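Local structure of hypothetical 27.5 kDa protein in SPX19-GCR2 intergenic region (Saccharomyces cerevisiae, 1JZT) at residues V39-C44 with D241-L246; E159-Q164 with S186-N191; H215-R220 with E233-E238. The protein catalyses the epimerisation of the S and R forms of NAD(P)HX, the hydrated, damaged form of NAD(P)H, so that a dehydratase specific for the S form can repair both. All blocks are in the same frame, centred on the assembly; numbering follows the deposited sequence.

Interaction 1: V39-C44 with D241-L246; sequences VAQAVC and DQILKL
Gln41 reaches out from its helix to the segment 241-246 and supplies the one hydrogen bond between the two. The backbone N of Gln242 gives its hydrogen to OE1 of Gln41 at 2.7 Å. The bond is nearly straight, 160° at the hydrogen, and it lies in the plane of the amide on a lone pair of OE1, with a C=O...N angle of 145°. CG of Gln41 stands anti to its own backbone N (chi1 -168°) and the chain stays extended beyond it, which carries the amide clear of the helix to the backbone of Gln242.

The rest is apolar packing, centred on Ile243. Its CD1 comes to 3.7 Å from CA of Ala42, so the methyl rests on the helix backbone, and CB of Ala42 is a little farther off, 4.3 Å from the same CD1. The methylene CG of Gln41 also touches Ile243 CD1, at 4.0 Å, while CG1 of Ile243 packs beside OE1 of Gln41 at 3.6 Å. Gln41 therefore does two jobs, its stem packing on the isoleucine and its tip holding the backbone. An alanine here would probably leave the N-H of Gln242 without this acceptor and open a gap beside CD1 and CG1 of Ile243.

Charge adds a further tie outside the pair, since Asp241 forms a salt bridge through OD2 with NH1 of Arg45, one turn after Gln41. Ser38 OG, nearly one turn before Gln41, is hydrogen-bonded to the carbonyl O of Gln242. Helix 28-46 thus packs against the edge strand 243-245, which runs antiparallel to strand 214-218; Tyr216 of that strand touches both Ala42 and Ile243, and helix 69-83 lies against Val39, Ala40 and Val43.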
ATOM      1  N   VAL A  39       1.328   0.713   6.519  1.00  8.38           N
ATOM      2  CA  VAL A  39       0.135   1.088   5.770  1.00  7.78           C
ATOM      3  C   VAL A  39      -1.091   1.123   6.677  1.00  6.31           C
ATOM      4  O   VAL A  39      -1.866   2.070   6.639  1.00  4.05           O
ATOM      5  CB  VAL A  39      -0.148   0.100   4.625  1.00  7.71           C
ATOM      6  CG1 VAL A  39      -1.428   0.508   3.892  1.00  9.39           C
ATOM      7  CG2 VAL A  39       1.034   0.072   3.663  1.00 10.21           C
ATOM      8  N   ALA A  40      -1.287   0.078   7.475  1.00  5.61           N
ATOM      9  CA  ALA A  40      -2.426   0.030   8.394  1.00  5.39           C
ATOM     10  C   ALA A  40      -2.399   1.213   9.365  1.00  5.01           C
ATOM     11  O   ALA A  40      -3.426   1.850   9.626  1.00  4.68           O
ATOM     12  CB  ALA A  40      -2.406  -1.270   9.169  1.00  5.34           C
ATOM     13  N   GLN A  41      -1.225   1.506   9.914  1.00  6.24           N
ATOM     14  CA  GLN A  41      -1.104   2.629  10.842  1.00  8.56           C
ATOM     15  C   GLN A  41      -1.487   3.958  10.154  1.00  8.63           C
ATOM     16  O   GLN A  41      -2.131   4.811  10.766  1.00  9.93           O
ATOM     17  CB  GLN A  41       0.324   2.685  11.411  1.00  8.53           C
ATOM     18  CG  GLN A  41       0.515   3.627  12.608  1.00 11.63           C
ATOM     19  CD  GLN A  41       1.864   3.435  13.297  1.00 11.67           C
ATOM     20  OE1 GLN A  41       2.911   3.518  12.662  1.00  9.70           O
ATOM     21  NE2 GLN A  41       1.837   3.183  14.602  1.00 12.24           N
ATOM     22  N   ALA A  42      -1.111   4.131   8.885  1.00  9.36           N
ATOM     23  CA  ALA A  42      -1.443   5.359   8.140  1.00  8.42           C
ATOM     24  C   ALA A  42      -2.956   5.494   7.960  1.00  9.33           C
ATOM     25  O   ALA A  42      -3.519   6.589   8.082  1.00  7.85           O
ATOM     26  CB  ALA A  42      -0.757   5.357   6.761  1.00  7.93           C
ATOM     27  N   VAL A  43      -3.613   4.378   7.658  1.00  9.70           N
ATOM     28  CA  VAL A  43      -5.061   4.372   7.472  1.00 10.10           C
ATOM     29  C   VAL A  43      -5.760   4.743   8.779  1.00 10.34           C
ATOM     30  O   VAL A  43      -6.692   5.549   8.795  1.00 10.55           O
ATOM     31  CB  VAL A  43      -5.549   2.984   7.024  1.00 10.95           C
ATOM     32  CG1 VAL A  43      -7.073   2.925   7.053  1.00  9.94           C
ATOM     33  CG2 VAL A  43      -5.023   2.685   5.632  1.00 10.68           C
ATOM     34  N   CYS A  44      -5.307   4.136   9.870  1.00  9.88           N
ATOM     35  CA  CYS A  44      -5.876   4.401  11.185  1.00 12.82           C
ATOM     36  C   CYS A  44      -5.668   5.866  11.579  1.00 12.99           C
ATOM     37  O   CYS A  44      -6.539   6.487  12.182  1.00 12.06           O
ATOM     38  CB  CYS A  44      -5.229   3.469  12.223  1.00 15.52           C
ATOM     39  SG  CYS A  44      -5.806   3.669  13.930  1.00 23.93           S
ATOM     40  N   ASP A 241       6.441   5.214  16.112  1.00  5.73           N
ATOM     41  CA  ASP A 241       5.680   5.173  14.857  1.00  7.91           C
ATOM     42  C   ASP A 241       6.393   4.427  13.737  1.00  6.88           C
ATOM     43  O   ASP A 241       7.623   4.445  13.650  1.00  6.74           O
ATOM     44  CB  ASP A 241       5.393   6.579  14.327  1.00  7.29           C
ATOM     45  CG  ASP A 241       4.420   7.359  15.187  1.00 12.48           C
ATOM     46  OD1 ASP A 241       3.781   6.769  16.078  1.00 12.53           O
ATOM     47  OD2 ASP A 241       4.296   8.583  14.952  1.00 13.14           O
ATOM     48  N   GLN A 242       5.616   3.785  12.867  1.00  5.21           N
ATOM     49  CA  GLN A 242       6.196   3.069  11.734  1.00  7.56           C
ATOM     50  C   GLN A 242       5.894   3.849  10.451  1.00  7.52           C
ATOM     51  O   GLN A 242       6.092   3.359   9.331  1.00  8.41           O
ATOM     52  CB  GLN A 242       5.635   1.650  11.645  1.00  7.08           C
ATOM     53  CG  GLN A 242       6.004   0.779  12.853  1.00  5.59           C
ATOM     54  CD  GLN A 242       7.506   0.600  13.009  1.00  3.57           C
ATOM     55  OE1 GLN A 242       8.154  -0.024  12.173  1.00  6.52           O
ATOM     56  NE2 GLN A 242       8.066   1.157  14.078  1.00  4.93           N
ATOM     57  N   ILE A 243       5.411   5.072  10.646  1.00  7.56           N
ATOM     58  CA  ILE A 243       5.083   5.984   9.563  1.00  6.71           C
ATOM     59  C   ILE A 243       5.504   7.384  10.005  1.00  7.84           C
ATOM     60  O   ILE A 243       5.674   7.642  11.201  1.00  6.93           O
ATOM     61  CB  ILE A 243       3.560   6.015   9.265  1.00  8.87           C
ATOM     62  CG1 ILE A 243       2.796   6.468  10.517  1.00  7.74           C
ATOM     63  CG2 ILE A 243       3.084   4.649   8.795  1.00  9.72           C
ATOM     64  CD1 ILE A 243       1.315   6.743  10.270  1.00 11.40           C
ATOM     65  N   LEU A 244       5.684   8.267   9.028  1.00  8.80           N
ATOM     66  CA  LEU A 244       6.060   9.665   9.252  1.00  7.82           C
ATOM     67  C   LEU A 244       5.345  10.484   8.181  1.00 10.42           C
ATOM     68  O   LEU A 244       5.414  10.155   6.996  1.00  7.40           O
ATOM     69  CB  LEU A 244       7.573   9.869   9.094  1.00  7.73           C
ATOM     70  CG  LEU A 244       8.044  11.332   9.136  1.00  8.17           C
ATOM     71  CD1 LEU A 244       7.714  11.941  10.498  1.00  8.59           C
ATOM     72  CD2 LEU A 244       9.546  11.412   8.876  1.00 12.62           C
ATOM     73  N   LYS A 245       4.643  11.531   8.592  1.00  9.80           N
ATOM     74  CA  LYS A 245       3.938  12.373   7.640  1.00 14.57           C
ATOM     75  C   LYS A 245       4.997  13.144   6.844  1.00 15.96           C
ATOM     76  O   LYS A 245       5.766  13.924   7.415  1.00 15.95           O
ATOM     77  CB  LYS A 245       2.997  13.324   8.387  1.00 16.18           C
ATOM     78  CG  LYS A 245       2.053  14.118   7.511  1.00 19.82           C
ATOM     79  CD  LYS A 245       1.195  15.023   8.379  1.00 24.37           C
ATOM     80  CE  LYS A 245       0.298  15.901   7.541  1.00 28.51           C
ATOM     81  NZ  LYS A 245      -0.590  15.061   6.697  1.00 32.81           N
ATOM     82  N   LEU A 246       5.024  12.876   5.535  1.00 19.55           N
ATOM     83  CA  LEU A 246       5.957  13.434   4.545  1.00 22.01           C
ATOM     84  C   LEU A 246       7.243  12.616   4.397  1.00 24.73           C
ATOM     85  O   LEU A 246       8.269  12.959   5.025  1.00 28.16           O
ATOM     86  CB  LEU A 246       6.285  14.894   4.838  1.00 21.44           C
ATOM     87  CG  LEU A 246       5.350  15.884   4.135  1.00 16.13           C
ATOM     88  CD1 LEU A 246       3.914  15.632   4.589  1.00 14.98           C
ATOM     89  CD2 LEU A 246       5.770  17.309   4.450  1.00 21.60           C
ATOM     90  OXT LEU A 246       7.204  11.609   3.651  1.00 26.06           O
TER

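Interaction 2: E159-Q164 with S186-N191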
ATOM      1  N   GLU A 159     -12.380   1.198 -12.881  1.00 14.68           N
ATOM      2  CA  GLU A 159     -13.498   1.260 -11.941  1.00 15.18           C
ATOM      3  C   GLU A 159     -13.149   2.138 -10.745  1.00 14.21           C
ATOM      4  O   GLU A 159     -13.980   2.907 -10.267  1.00 13.91           O
ATOM      5  CB  GLU A 159     -13.876  -0.141 -11.445  1.00 16.53           C
ATOM      6  CG  GLU A 159     -14.391  -1.109 -12.511  1.00 20.12           C
ATOM      7  CD  GLU A 159     -15.657  -0.627 -13.205  1.00 21.68           C
ATOM      8  OE1 GLU A 159     -16.454   0.101 -12.576  1.00 20.00           O
ATOM      9  OE2 GLU A 159     -15.865  -0.995 -14.383  1.00 24.23           O
ATOM     10  N   LEU A 160     -11.918   2.015 -10.257  1.00 13.38           N
ATOM     11  CA  LEU A 160     -11.465   2.811  -9.118  1.00 13.46           C
ATOM     12  C   LEU A 160     -11.442   4.300  -9.455  1.00 12.96           C
ATOM     13  O   LEU A 160     -11.867   5.132  -8.653  1.00 13.63           O
ATOM     14  CB  LEU A 160     -10.060   2.371  -8.675  1.00 12.52           C
ATOM     15  CG  LEU A 160      -9.955   0.955  -8.104  1.00 13.20           C
ATOM     16  CD1 LEU A 160      -8.511   0.657  -7.686  1.00 12.97           C
ATOM     17  CD2 LEU A 160     -10.890   0.825  -6.920  1.00 15.29           C
ATOM     18  N   CYS A 161     -10.947   4.638 -10.642  1.00 13.83           N
ATOM     19  CA  CYS A 161     -10.874   6.042 -11.043  1.00 13.43           C
ATOM     20  C   CYS A 161     -12.240   6.711 -11.123  1.00 13.18           C
ATOM     21  O   CYS A 161     -12.355   7.917 -10.914  1.00 12.78           O
ATOM     22  CB  CYS A 161     -10.157   6.177 -12.389  1.00 14.99           C
ATOM     23  SG  CYS A 161      -8.382   5.864 -12.303  1.00 15.38           S
ATOM     24  N   LYS A 162     -13.273   5.931 -11.424  1.00 13.67           N
ATOM     25  CA  LYS A 162     -14.620   6.474 -11.523  1.00 15.05           C
ATOM     26  C   LYS A 162     -15.175   6.941 -10.177  1.00 15.60           C
ATOM     27  O   LYS A 162     -15.999   7.855 -10.129  1.00 15.06           O
ATOM     28  CB  LYS A 162     -15.557   5.432 -12.137  1.00 18.74           C
ATOM     29  CG  LYS A 162     -15.113   4.997 -13.527  1.00 21.69           C
ATOM     30  CD  LYS A 162     -15.889   3.805 -14.047  1.00 26.07           C
ATOM     31  CE  LYS A 162     -17.241   4.205 -14.579  1.00 30.19           C
ATOM     32  NZ  LYS A 162     -17.881   3.064 -15.304  1.00 31.55           N
ATOM     33  N   VAL A 163     -14.722   6.330  -9.085  1.00 14.46           N
ATOM     34  CA  VAL A 163     -15.221   6.707  -7.763  1.00 14.68           C
ATOM     35  C   VAL A 163     -14.161   7.278  -6.822  1.00 14.49           C
ATOM     36  O   VAL A 163     -14.444   7.526  -5.649  1.00 16.32           O
ATOM     37  CB  VAL A 163     -15.878   5.499  -7.052  1.00 15.40           C
ATOM     38  CG1 VAL A 163     -16.953   4.890  -7.941  1.00 15.36           C
ATOM     39  CG2 VAL A 163     -14.822   4.467  -6.703  1.00 15.41           C
ATOM     40  N   GLN A 164     -12.959   7.510  -7.333  1.00 12.25           N
ATOM     41  CA  GLN A 164     -11.865   8.010  -6.500  1.00 12.98           C
ATOM     42  C   GLN A 164     -12.042   9.422  -5.968  1.00 12.91           C
ATOM     43  O   GLN A 164     -11.305   9.849  -5.076  1.00 13.08           O
ATOM     44  CB  GLN A 164     -10.535   7.909  -7.255  1.00 13.32           C
ATOM     45  CG  GLN A 164     -10.451   8.760  -8.504  1.00 15.95           C
ATOM     46  CD  GLN A 164      -9.110   8.630  -9.202  1.00 17.30           C
ATOM     47  OE1 GLN A 164      -8.871   9.255 -10.238  1.00 16.30           O
ATOM     48  NE2 GLN A 164      -8.221   7.821  -8.631  1.00 13.81           N
ATOM     49  N   SER A 186      -0.656   7.426 -18.159  1.00 31.21           N
ATOM     50  CA  SER A 186      -1.877   6.856 -18.720  1.00 33.09           C
ATOM     51  C   SER A 186      -3.124   7.428 -18.049  1.00 33.57           C
ATOM     52  O   SER A 186      -3.107   7.753 -16.862  1.00 33.21           O
ATOM     53  CB  SER A 186      -1.860   5.332 -18.574  1.00 33.19           C
ATOM     54  OG  SER A 186      -1.722   4.949 -17.216  1.00 35.92           O
ATOM     55  N   GLN A 187      -4.202   7.548 -18.819  1.00 33.54           N
ATOM     56  CA  GLN A 187      -5.463   8.077 -18.308  1.00 33.97           C
ATOM     57  C   GLN A 187      -6.601   7.103 -18.600  1.00 32.99           C
ATOM     58  O   GLN A 187      -6.612   6.450 -19.642  1.00 35.16           O
ATOM     59  CB  GLN A 187      -5.770   9.428 -18.952  1.00 34.70           C
ATOM     60  CG  GLN A 187      -4.670  10.459 -18.782  1.00 37.36           C
ATOM     61  CD  GLN A 187      -4.405  10.790 -17.328  1.00 39.25           C
ATOM     62  OE1 GLN A 187      -5.298  11.247 -16.611  1.00 40.63           O
ATOM     63  N   PRO A 188      -7.573   6.988 -17.675  1.00 31.08           N
ATOM     64  CA  PRO A 188      -7.621   7.725 -16.407  1.00 29.06           C
ATOM     65  C   PRO A 188      -6.477   7.328 -15.480  1.00 26.51           C
ATOM     66  O   PRO A 188      -5.909   6.241 -15.603  1.00 25.43           O
ATOM     67  CB  PRO A 188      -8.992   7.359 -15.846  1.00 28.53           C
ATOM     68  CG  PRO A 188      -9.192   5.972 -16.357  1.00 30.03           C
ATOM     69  CD  PRO A 188      -8.732   6.087 -17.794  1.00 30.64           C
ATOM     70  N   SER A 189      -6.154   8.218 -14.549  1.00 22.86           N
ATOM     71  CA  SER A 189      -5.060   8.002 -13.617  1.00 20.42           C
ATOM     72  C   SER A 189      -5.531   8.040 -12.160  1.00 19.37           C
ATOM     73  O   SER A 189      -6.397   8.838 -11.791  1.00 16.19           O
ATOM     74  CB  SER A 189      -3.999   9.080 -13.852  1.00 20.19           C
ATOM     75  OG  SER A 189      -2.805   8.807 -13.152  1.00 22.99           O
ATOM     76  N   ILE A 190      -4.957   7.173 -11.334  1.00 17.46           N
ATOM     77  CA  ILE A 190      -5.298   7.125  -9.917  1.00 16.53           C
ATOM     78  C   ILE A 190      -4.908   8.443  -9.248  1.00 14.88           C
ATOM     79  O   ILE A 190      -3.813   8.968  -9.477  1.00 15.91           O
ATOM     80  CB  ILE A 190      -4.552   5.962  -9.201  1.00 15.72           C
ATOM     81  CG1 ILE A 190      -5.062   4.612  -9.717  1.00 17.26           C
ATOM     82  CG2 ILE A 190      -4.730   6.060  -7.688  1.00 13.06           C
ATOM     83  CD1 ILE A 190      -6.496   4.316  -9.355  1.00 20.62           C
ATOM     84  N   ASN A 191      -5.820   8.979  -8.440  1.00 15.17           N
ATOM     85  CA  ASN A 191      -5.611  10.224  -7.690  1.00 14.36           C
ATOM     86  C   ASN A 191      -5.878   9.842  -6.233  1.00 13.78           C
ATOM     87  O   ASN A 191      -6.975  10.048  -5.710  1.00 13.99           O
ATOM     88  CB  ASN A 191      -6.603  11.302  -8.142  1.00 15.78           C
ATOM     89  CG  ASN A 191      -6.580  12.543  -7.249  1.00 18.79           C
ATOM     90  OD1 ASN A 191      -7.422  13.434  -7.390  1.00 22.51           O
ATOM     91  ND2 ASN A 191      -5.620  12.607  -6.333  1.00 16.91           N
TER
HETATM   92  O   HOH W   1      -8.830   8.865  -3.795  1.00  6.64           O
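Cys161 meets Pro188 and Ser189 where helix 153-163 comes up against the loop 186-191. Its CB touches CB of Pro188 at 3.8 Å, and CG of the same ring lies slightly farther away. One bond further out, SG stands anti to the carbonyl carbon of its own residue (chi1 -72°), which points it at the loop backbone. There it meets the carbonyl group of Ser189, with SG 3.6 Å from the carbonyl C, and SG also lies 3.8 Å from CD1 of Ile190. The sulfur thus packs against backbone on one partner and against a methyl on the next. The peptide bond before Pro188 is cis.

The loop links two neighbouring parallel strands, 169-172 and 194-198, of the Rossmann-like sheet expected of the YjeF N-terminal family, and helix 153-163 is the one that leads into the first of them. Ile190 is buried, and its side chain is about 5 Å from those of Asp138 and Thr176, both predicted to bind the potassium ion. On the helix side CD1 of Ile190 also packs on CB of Leu160, at 4.1 Å. The carbonyl O of Ile190 accepts a hydrogen bond from NE1 of Trp178.

Farther along the chain, Gln164 lays its side chain against the backbone from Ser189 to Asn191. A water molecule bridges the two segments, donating to the carbonyl O of Gln164 at 3.0 Å and to that of Asn191 at 2.9 Å.

Interaction 3: H215-R220 with E233-E238; sequences HYVGGR and EPFGYE
The end of strand 214-218, closing with Gly218, and Gly219 just after it receive the loop 233-238, which leads toward the last strand of the sheet and turns two aromatic rings, Phe235 and Tyr237, toward segment 215-220. Phe235 takes Val217 in a CH-pi contact: CG1 of the valine sits over one ring face, 4.2 Å from the centroid and 24° off the normal, while CG2 of Val217 is 3.9 Å from CE2 of Phe235. Over the opposite face of this ring comes the carbonyl O of Glu233, from the same loop.

Tyr237 covers more ground. Arg220 slides past it in the opposite direction, with CB over a face of the ring in a second CH-pi contact (4.0 Å to the centroid). CG of Arg220, anti to the backbone N (chi1 -172°), comes closest to the ring, 3.4 Å from CD2 of Tyr237. The arginine is extended from CG to NE. CB of Tyr237 lies over one face of the guanidinium, toward its rim, and the guanidinium and ring planes are 18° apart. NH1 finds an acceptor just outside, in the carbonyl O of Ser239. At the ring's edge CE1 of Tyr237 is 3.5 Å from the carbonyl O of Val217, and the hydroxyl lies against the backbone of Gly218.

One water, in the plane of the ring, links the two segments: it accepts from OH of Tyr237 at 2.7 Å and donates to the carbonyl O of Gly219 at 2.8 Å. The two segments share no direct hydrogen bond, so the loop is held by aromatic faces on aliphatic chains and by this single bridge, through which the tyrosine hydroxyl meets the backbone while the stem of Arg220 lies over one face of its ring.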
ATOM      1  N   HIS A 215       0.855  12.605   2.267  1.00  8.97           N
ATOM      2  CA  HIS A 215       1.986  11.712   2.018  1.00  9.90           C
ATOM      3  C   HIS A 215       2.663  11.213   3.294  1.00  8.91           C
ATOM      4  O   HIS A 215       3.053  11.995   4.166  1.00  9.71           O
ATOM      5  CB  HIS A 215       3.023  12.431   1.133  1.00 10.54           C
ATOM      6  CG  HIS A 215       4.082  11.534   0.556  1.00 12.11           C
ATOM      7  ND1 HIS A 215       5.238  12.027  -0.015  1.00 10.83           N
ATOM      8  CD2 HIS A 215       4.149  10.186   0.427  1.00 11.54           C
ATOM      9  CE1 HIS A 215       5.968  11.024  -0.473  1.00 13.05           C
ATOM     10  NE2 HIS A 215       5.328   9.895  -0.217  1.00 11.30           N
ATOM     11  N   TYR A 216       2.784   9.894   3.382  1.00  9.41           N
ATOM     12  CA  TYR A 216       3.435   9.215   4.495  1.00  8.33           C
ATOM     13  C   TYR A 216       4.530   8.316   3.934  1.00  9.87           C
ATOM     14  O   TYR A 216       4.454   7.856   2.787  1.00  8.49           O
ATOM     15  CB  TYR A 216       2.455   8.303   5.240  1.00 10.16           C
ATOM     16  CG  TYR A 216       1.385   8.975   6.070  1.00 10.00           C
ATOM     17  CD1 TYR A 216       1.672   9.479   7.335  1.00 12.27           C
ATOM     18  CD2 TYR A 216       0.068   9.038   5.621  1.00 10.12           C
ATOM     19  CE1 TYR A 216       0.669  10.024   8.143  1.00 13.88           C
ATOM     20  CE2 TYR A 216      -0.943   9.577   6.415  1.00 12.54           C
ATOM     21  CZ  TYR A 216      -0.631  10.065   7.675  1.00 13.81           C
ATOM     22  OH  TYR A 216      -1.628  10.575   8.464  1.00 15.28           O
ATOM     23  N   VAL A 217       5.555   8.068   4.743  1.00  9.02           N
ATOM     24  CA  VAL A 217       6.614   7.148   4.351  1.00  8.14           C
ATOM     25  C   VAL A 217       6.623   6.098   5.463  1.00  8.84           C
ATOM     26  O   VAL A 217       6.423   6.427   6.636  1.00 10.18           O
ATOM     27  CB  VAL A 217       8.012   7.823   4.263  1.00  8.88           C
ATOM     28  CG1 VAL A 217       8.474   8.309   5.625  1.00  9.70           C
ATOM     29  CG2 VAL A 217       9.013   6.836   3.682  1.00  8.27           C
ATOM     30  N   GLY A 218       6.827   4.840   5.085  1.00  8.88           N
ATOM     31  CA  GLY A 218       6.830   3.754   6.051  1.00 10.24           C
ATOM     32  C   GLY A 218       7.969   2.783   5.810  1.00 11.51           C
ATOM     33  O   GLY A 218       8.710   2.921   4.839  1.00 11.73           O
ATOM     34  N   GLY A 219       8.109   1.798   6.692  1.00 10.73           N
ATOM     35  CA  GLY A 219       9.191   0.838   6.554  1.00 10.81           C
ATOM     36  C   GLY A 219      10.377   1.346   7.352  1.00 11.88           C
ATOM     37  O   GLY A 219      11.391   1.760   6.790  1.00 11.73           O
ATOM     38  N   ARG A 220      10.249   1.310   8.675  1.00 11.22           N
ATOM     39  CA  ARG A 220      11.302   1.795   9.563  1.00 12.35           C
ATOM     40  C   ARG A 220      12.341   0.713   9.856  1.00 13.91           C
ATOM     41  O   ARG A 220      12.305   0.075  10.905  1.00 10.75           O
ATOM     42  CB  ARG A 220      10.670   2.298  10.865  1.00 10.67           C
ATOM     43  CG  ARG A 220      11.613   3.020  11.816  1.00 11.18           C
ATOM     44  CD  ARG A 220      10.840   3.645  12.976  1.00 10.38           C
ATOM     45  NE  ARG A 220      11.721   4.382  13.888  1.00 10.95           N
ATOM     46  CZ  ARG A 220      11.302   5.023  14.975  1.00 10.49           C
ATOM     47  NH1 ARG A 220      10.007   5.026  15.293  1.00  9.41           N
ATOM     48  NH2 ARG A 220      12.174   5.658  15.750  1.00  8.66           N
ATOM     49  N   GLU A 233      18.632  10.349   3.413  1.00 22.03           N
ATOM     50  CA  GLU A 233      18.839  10.292   4.851  1.00 22.10           C
ATOM     51  C   GLU A 233      17.679   9.523   5.487  1.00 20.19           C
ATOM     52  O   GLU A 233      16.534   9.658   5.062  1.00 20.55           O
ATOM     53  CB  GLU A 233      18.887  11.710   5.426  1.00 25.25           C
ATOM     54  CG  GLU A 233      19.705  11.837   6.698  1.00 30.35           C
ATOM     55  CD  GLU A 233      21.193  11.742   6.437  1.00 29.76           C
ATOM     56  OE1 GLU A 233      21.732  12.639   5.754  1.00 32.59           O
ATOM     57  OE2 GLU A 233      21.823  10.771   6.912  1.00 32.89           O
ATOM     58  N   PRO A 234      17.958   8.702   6.510  1.00 19.58           N
ATOM     59  CA  PRO A 234      16.885   7.940   7.164  1.00 19.57           C
ATOM     60  C   PRO A 234      15.828   8.909   7.697  1.00 17.08           C
ATOM     61  O   PRO A 234      16.168   9.959   8.234  1.00 16.31           O
ATOM     62  CB  PRO A 234      17.622   7.194   8.274  1.00 18.90           C
ATOM     63  CG  PRO A 234      18.756   8.129   8.606  1.00 22.19           C
ATOM     64  CD  PRO A 234      19.231   8.551   7.236  1.00 19.11           C
ATOM     65  N   PHE A 235      14.556   8.555   7.544  1.00 14.93           N
ATOM     66  CA  PHE A 235      13.462   9.414   7.987  1.00 15.48           C
ATOM     67  C   PHE A 235      13.279   9.509   9.498  1.00 15.90           C
ATOM     68  O   PHE A 235      13.444   8.530  10.227  1.00 16.42           O
ATOM     69  CB  PHE A 235      12.166   8.967   7.314  1.00 15.19           C
ATOM     70  CG  PHE A 235      12.201   9.108   5.827  1.00 13.99           C
ATOM     71  CD1 PHE A 235      11.955  10.339   5.230  1.00 13.60           C
ATOM     72  CD2 PHE A 235      12.581   8.033   5.026  1.00 13.19           C
ATOM     73  CE1 PHE A 235      12.093  10.497   3.853  1.00 13.19           C
ATOM     74  CE2 PHE A 235      12.722   8.182   3.653  1.00 14.36           C
ATOM     75  CZ  PHE A 235      12.479   9.417   3.065  1.00 12.85           C
ATOM     76  N   GLY A 236      12.929  10.708   9.956  1.00 14.57           N
ATOM     77  CA  GLY A 236      12.748  10.946  11.375  1.00 12.93           C
ATOM     78  C   GLY A 236      11.423  10.503  11.967  1.00 12.58           C
ATOM     79  O   GLY A 236      10.636  11.329  12.445  1.00 10.97           O
ATOM     80  N   TYR A 237      11.177   9.197  11.939  1.00 10.32           N
ATOM     81  CA  TYR A 237       9.965   8.631  12.508  1.00  9.86           C
ATOM     82  C   TYR A 237       9.862   9.116  13.947  1.00 10.68           C
ATOM     83  O   TYR A 237      10.856   9.118  14.673  1.00  9.88           O
ATOM     84  CB  TYR A 237      10.050   7.105  12.489  1.00  9.01           C
ATOM     85  CG  TYR A 237      10.030   6.530  11.100  1.00 10.53           C
ATOM     86  CD1 TYR A 237       8.829   6.394  10.410  1.00 10.85           C
ATOM     87  CD2 TYR A 237      11.210   6.163  10.455  1.00  8.59           C
ATOM     88  CE1 TYR A 237       8.795   5.908   9.117  1.00 10.75           C
ATOM     89  CE2 TYR A 237      11.190   5.675   9.149  1.00 10.78           C
ATOM     90  CZ  TYR A 237       9.979   5.550   8.489  1.00 11.85           C
ATOM     91  OH  TYR A 237       9.937   5.066   7.203  1.00 13.34           O
ATOM     92  N   GLU A 238       8.664   9.529  14.353  1.00  8.46           N
ATOM     93  CA  GLU A 238       8.429  10.017  15.708  1.00  9.78           C
ATOM     94  C   GLU A 238       8.083   8.885  16.662  1.00  9.52           C
ATOM     95  O   GLU A 238       7.390   7.943  16.284  1.00  8.39           O
ATOM     96  CB  GLU A 238       7.284  11.034  15.705  1.00 11.80           C
ATOM     97  CG  GLU A 238       7.596  12.311  14.940  1.00 14.12           C
ATOM     98  CD  GLU A 238       6.379  13.194  14.721  1.00 15.66           C
ATOM     99  OE1 GLU A 238       5.376  13.053  15.460  1.00 14.57           O
ATOM    100  OE2 GLU A 238       6.439  14.044  13.808  1.00 17.71           O
TER
HETATM  101  O   HOH W   2      12.105   4.284   5.754  1.00  8.95           O

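Interactions 1 and 3 adjoin, their centres 9 Å apart, and both reach the neighbouring strands 214-218 and 243-245. Arg220 joins them, with NH1 3.0 Å from the carbonyl O of Asp241, and CD1 of Tyr237 packs 3.5 Å from the carbonyl O of Ile243. Along the chain interaction 1 closes a loop that encloses the other two. Interaction 2 stands apart, its centre 23 Å from that of interaction 1 and 27 Å from that of interaction 3. The side chain of its Ile190 is about 5 Å from those of Asp138 and Thr176, predicted to bind potassium. Between side chains, Asp173, predicted to bind NADPHX, is about 8 Å from Val217 and about 12 Å from Ala42.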